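Local coordinates for protein beta-hydroxyacid dehydrogenase, 3-hydroxyisobutyrate dehydrogenase (Saccharomonospora xinjiangensis XJ-54, PDB 6GRL) that acts as an S-selective imine reductase in reductive amination and probably binds NADP, as its family does, at residues Val82-Leu85 with Ala89-Glu92; Leu106-Ser111 with Arg118-Trp123. All coordinates share one frame; numbering follows the deposited sequence.

Contact 1 of 2, residues Val82-Leu85 with Ala89-Glu92; sequences VCLL and AVDE
Leu-84 lies against the first turns of helix 87-95, its CB 3.9 Å from Ala-89 CB and its CD1 3.7 Å from Ala-89 O. This is a strand-loop-helix corner of the Rossmann-type nucleotide-binding domain, where strand 79-82 ends and the chain turns back into the helix that packs on the sheet. CD1 of Leu-84 also rests on the helix backbone, 3.7 Å from Val-90 CA, and on the methyl Val-90 CG2. Val-90 CG2 has a second neighbour, Val-82 CG1, at 4.0 Å, the two valine side chains meeting at a slant, so the branch bridges the end of the strand and the loop. In Val-82, CG1 stands anti to the backbone N (chi1 -173°), which carries this methyl toward the helix. Side chain meets side chain through methyls and methylenes alone; polar groups hold the parts from outside. Thr-110 OG1 is hydrogen-bonded to Leu-84 N, fixing the loop just past the strand, while Asp-86 OD1, just ahead of the helix, accepts from Ala-89 N in its first turn. Asn-108 touches both Val-82 and Val-90. The Leu-84 side chain also reaches a glycine-rich segment that fits the GxGxxG pattern, consistent with a place near a dinucleotide site. Leu-85 adds a lighter touch at the outer margin, its N 4.1 Å and its CB 4.4 Å from Ala-89 CB.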
loop_
_atom_site.group_PDB
_atom_site.type_symbol
_atom_site.label_atom_id
_atom_site.label_comp_id
_atom_site.label_asym_id
_atom_site.label_seq_id
_atom_site.Cartn_x
_atom_site.Cartn_y
_atom_site.Cartn_z
ATOM N N VAL A 82 -7.461 4.120 14.407
ATOM C CA VAL A 82 -6.350 5.055 14.563
ATOM C C VAL A 82 -5.916 5.520 13.180
ATOM O O VAL A 82 -5.468 4.711 12.358
ATOM C CB VAL A 82 -5.176 4.415 15.319
ATOM C CG1 VAL A 82 -4.101 5.455 15.622
ATOM C CG2 VAL A 82 -5.664 3.750 16.596
ATOM N N CYS A 83 -6.046 6.826 12.920
ATOM C CA CYS A 83 -5.644 7.421 11.643
ATOM C C CYS A 83 -4.899 8.723 11.948
ATOM O O CYS A 83 -5.472 9.815 11.929
ATOM C CB CYS A 83 -6.850 7.655 10.737
ATOM S SG CYS A 83 -6.417 7.963 9.015
ATOM N N LEU A 84 -3.607 8.601 12.222
ATOM C CA LEU A 84 -2.769 9.732 12.573
ATOM C C LEU A 84 -1.752 9.994 11.462
ATOM O O LEU A 84 -1.825 9.415 10.371
ATOM C CB LEU A 84 -2.102 9.477 13.925
ATOM C CG LEU A 84 -3.088 9.379 15.092
ATOM C CD1 LEU A 84 -2.464 8.662 16.275
ATOM C CD2 LEU A 84 -3.571 10.765 15.500
ATOM N N LEU A 85 -0.795 10.879 11.744
ATOM C CA LEU A 85 0.142 11.311 10.712
ATOM C C LEU A 85 1.118 10.197 10.348
ATOM O O LEU A 85 1.269 9.851 9.170
ATOM C CB LEU A 85 0.894 12.557 11.178
ATOM C CG LEU A 85 1.901 13.135 10.184
ATOM C CD1 LEU A 85 1.207 13.514 8.884
ATOM C CD2 LEU A 85 2.618 14.336 10.783
ATOM N N ALA A 89 3.411 9.451 15.707
ATOM C CA ALA A 89 2.199 10.026 16.281
ATOM C C ALA A 89 1.349 8.956 16.958
ATOM O O ALA A 89 0.713 9.221 17.985
ATOM C CB ALA A 89 1.395 10.746 15.199
ATOM N N VAL A 90 1.323 7.747 16.397
ATOM C CA VAL A 90 0.565 6.660 17.011
ATOM C C VAL A 90 1.153 6.303 18.368
ATOM O O VAL A 90 0.422 6.087 19.342
ATOM C CB VAL A 90 0.523 5.440 16.071
ATOM C CG1 VAL A 90 -0.162 4.264 16.755
ATOM C CG2 VAL A 90 -0.187 5.794 14.776
ATOM N N ASP A 91 2.485 6.248 18.459
ATOM C CA ASP A 91 3.129 5.920 19.726
ATOM C C ASP A 91 2.814 6.961 20.793
ATOM O O ASP A 91 2.590 6.618 21.960
ATOM C CB ASP A 91 4.640 5.797 19.529
ATOM C CG ASP A 91 5.018 4.660 18.602
ATOM O OD1 ASP A 91 4.252 3.676 18.524
ATOM O OD2 ASP A 91 6.080 4.750 17.951
ATOM N N GLU A 92 2.785 8.239 20.411
ATOM C CA GLU A 92 2.525 9.294 21.384
ATOM C C GLU A 92 1.080 9.265 21.867
ATOM O O GLU A 92 0.817 9.438 23.063
ATOM C CB GLU A 92 2.861 10.656 20.779
ATOM C CG GLU A 92 2.713 11.817 21.748
ATOM C CD GLU A 92 3.180 13.131 21.158
ATOM O OE1 GLU A 92 3.599 13.141 19.981
ATOM O OE2 GLU A 92 3.131 14.155 21.870
#

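Contact 2 of 2, residues Leu106-Ser111 with Arg118-Trp123; sequences LVNLTS and RSNERW
With CG anti to the backbone N (chi1 -175°), the indole of Trp-123 is swung from its helix toward Leu-106, whose own CG lies anti to the carbonyl carbon (chi1 -49°). Leu-106 CD1 thereby meets the ring at its edge, near the ring plane, 4.0 Å from Trp-123 CZ3, and the two side chains run at about a right angle. Further along, the amides of Asn-108, in one of its two modelled conformers, and Asn-120 approach with their planes 52° apart. The strand and helix belong to the beta-alpha-beta unit of strand 105-108, helix 114-126 and strand 130-137 in the Rossmann-type domain, and the contact places the helix over the strand that precedes it. In the same conformer, Tyr-131, on the following strand, bonds through its OH to Asn-108 ND2 and so ties this amide to the second strand of the unit. The other end of the amide meets its own segment: Asn-108 OD1 accepts from Thr-110 N at 3.0 Å, an Asx turn at the strand's end, and from Thr-110 OG1 at 3.0 Å. The hydroxyl approaches almost head-on to the carbonyl, whereas the backbone N-H comes from above the carbonyl plane. Three bonds thus engage the buried amide in this conformer. Trp-123 is also engaged beyond the strand, in a cation-pi contact with Arg-127, and its side chain touches Leu-94 of helix 87-95.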
loop_
_atom_site.group_PDB
_atom_site.type_symbol
_atom_site.label_atom_id
_atom_site.label_comp_id
_atom_site.label_asym_id
_atom_site.label_seq_id
_atom_site.Cartn_x
_atom_site.Cartn_y
_atom_site.Cartn_z
ATOM N N LEU A 106 -8.513 -2.701 18.024
ATOM C CA LEU A 106 -7.771 -1.542 17.547
ATOM C C LEU A 106 -7.458 -1.737 16.070
ATOM O O LEU A 106 -6.799 -2.712 15.696
ATOM C CB LEU A 106 -6.482 -1.345 18.345
ATOM C CG LEU A 106 -6.581 -1.365 19.872
ATOM C CD1 LEU A 106 -5.226 -1.045 20.491
ATOM C CD2 LEU A 106 -7.646 -0.400 20.369
ATOM N N VAL A 107 -7.935 -0.819 15.238
ATOM C CA VAL A 107 -7.703 -0.855 13.799
ATOM C C VAL A 107 -6.821 0.335 13.452
ATOM O O VAL A 107 -7.275 1.485 13.469
ATOM C CB VAL A 107 -9.015 -0.828 13.006
ATOM C CG1 VAL A 107 -8.730 -0.864 11.509
ATOM C CG2 VAL A 107 -9.896 -1.997 13.406
ATOM N N ASN A 108 -5.561 0.063 13.129
ATOM C CA ASN A 108 -4.585 1.103 12.823
ATOM C C ASN A 108 -4.509 1.275 11.310
ATOM O O ASN A 108 -4.089 0.362 10.592
ATOM C CB ASN A 108 -3.218 0.754 13.407
ATOM C CG ASN A 108 -2.199 1.864 13.215
ATOM O OD1 ASN A 108 -2.548 2.994 12.868
ATOM N ND2 ASN A 108 -0.931 1.546 13.443
ATOM N N LEU A 109 -4.922 2.449 10.831
ATOM C CA LEU A 109 -4.865 2.791 9.416
ATOM C C LEU A 109 -3.760 3.794 9.113
ATOM O O LEU A 109 -3.738 4.374 8.021
ATOM C CB LEU A 109 -6.215 3.339 8.948
ATOM C CG LEU A 109 -7.431 2.445 9.196
ATOM C CD1 LEU A 109 -8.701 3.117 8.700
ATOM C CD2 LEU A 109 -7.247 1.088 8.534
ATOM N N THR A 110 -2.850 4.014 10.056
ATOM C CA THR A 110 -1.768 4.969 9.879
ATOM C C THR A 110 -0.618 4.333 9.107
ATOM O O THR A 110 -0.336 3.139 9.244
ATOM C CB THR A 110 -1.276 5.466 11.240
ATOM O OG1 THR A 110 -2.396 5.899 12.024
ATOM C CG2 THR A 110 -0.301 6.621 11.082
ATOM N N SER A 111 0.041 5.145 8.281
ATOM C CA SER A 111 1.215 4.679 7.558
ATOM C C SER A 111 2.285 4.197 8.533
ATOM O O SER A 111 2.345 4.628 9.688
ATOM C CB SER A 111 1.774 5.795 6.674
ATOM O OG SER A 111 2.277 6.862 7.458
ATOM N N ARG A 118 3.849 -4.956 13.516
ATOM C CA ARG A 118 4.019 -6.123 14.374
ATOM C C ARG A 118 4.218 -5.710 15.827
ATOM O O ARG A 118 3.713 -6.372 16.743
ATOM C CB ARG A 118 5.193 -6.968 13.876
ATOM C CG ARG A 118 4.997 -7.489 12.457
ATOM C CD ARG A 118 6.175 -8.317 11.969
ATOM N NE ARG A 118 5.971 -8.758 10.591
ATOM C CZ ARG A 118 6.751 -8.427 9.566
ATOM N NH1 ARG A 118 7.814 -7.654 9.753
ATOM N NH2 ARG A 118 6.472 -8.878 8.352
ATOM N N SER A 119 4.942 -4.612 16.057
ATOM C CA SER A 119 5.105 -4.111 17.418
ATOM C C SER A 119 3.779 -3.620 17.985
ATOM O O SER A 119 3.479 -3.846 19.163
ATOM C CB SER A 119 6.148 -2.996 17.448
ATOM O OG SER A 119 6.177 -2.361 18.715
ATOM N N ASN A 120 2.970 -2.949 17.158
ATOM C CA ASN A 120 1.663 -2.482 17.610
ATOM C C ASN A 120 0.776 -3.647 18.029
ATOM O O ASN A 120 0.034 -3.550 19.013
ATOM C CB ASN A 120 0.976 -1.672 16.506
ATOM C CG ASN A 120 1.694 -0.376 16.193
ATOM O OD1 ASN A 120 2.473 0.129 16.998
ATOM N ND2 ASN A 120 1.422 0.178 15.018
ATOM N N GLU A 121 0.832 -4.755 17.283
ATOM C CA GLU A 121 0.033 -5.925 17.631
ATOM C C GLU A 121 0.420 -6.473 18.997
ATOM O O GLU A 121 -0.449 -6.827 19.801
ATOM C CB GLU A 121 0.195 -7.007 16.566
ATOM C CG GLU A 121 -0.901 -8.058 16.601
ATOM C CD GLU A 121 -0.545 -9.305 15.815
ATOM O OE1 GLU A 121 0.651 -9.670 15.773
ATOM O OE2 GLU A 121 -1.464 -9.910 15.227
ATOM N N ARG A 122 1.725 -6.559 19.272
ATOM C CA ARG A 122 2.172 -7.031 20.577
ATOM C C ARG A 122 1.745 -6.069 21.677
ATOM O O ARG A 122 1.316 -6.497 22.754
ATOM C CB ARG A 122 3.690 -7.215 20.578
ATOM C CG ARG A 122 4.176 -8.395 19.747
ATOM C CD ARG A 122 5.656 -8.665 19.978
ATOM N NE ARG A 122 6.491 -7.539 19.566
ATOM C CZ ARG A 122 6.991 -7.384 18.344
ATOM N NH1 ARG A 122 6.743 -8.285 17.402
ATOM N NH2 ARG A 122 7.742 -6.328 18.063
ATOM N N TRP A 123 1.847 -4.763 21.414
ATOM C CA TRP A 123 1.408 -3.762 22.381
ATOM C C TRP A 123 -0.067 -3.931 22.719
ATOM O O TRP A 123 -0.458 -3.866 23.892
ATOM C CB TRP A 123 1.679 -2.364 21.821
ATOM C CG TRP A 123 1.389 -1.228 22.758
ATOM C CD1 TRP A 123 2.269 -0.622 23.609
ATOM C CD2 TRP A 123 0.140 -0.542 22.918
ATOM N NE1 TRP A 123 1.643 0.391 24.295
ATOM C CE2 TRP A 123 0.337 0.461 23.889
ATOM C CE3 TRP A 123 -1.125 -0.682 22.340
ATOM C CZ2 TRP A 123 -0.684 1.319 24.295
ATOM C CZ3 TRP A 123 -2.137 0.173 22.743
ATOM C CH2 TRP A 123 -1.909 1.159 23.711
#

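From the N terminus, contact 1 comes first: strand 79-82 runs out and a short turn leads into helix 87-95, closing a small loop of three intervening residues. The chain then returns through strand 105-108, and contact 2 closes the next loop, of six residues, against helix 114-126. The two follow in series, neither nesting nor crossing, with centres about 10 Å apart. Their strands are parallel neighbours in the sheet, joined by probable backbone hydrogen bonds from Val-82 N to Val-107 O, 2.8 Å, and from Leu-109 N to Val-82 O, also 2.8 Å. Together they fasten two successive helices to adjoining strands of the Rossmann-type domain.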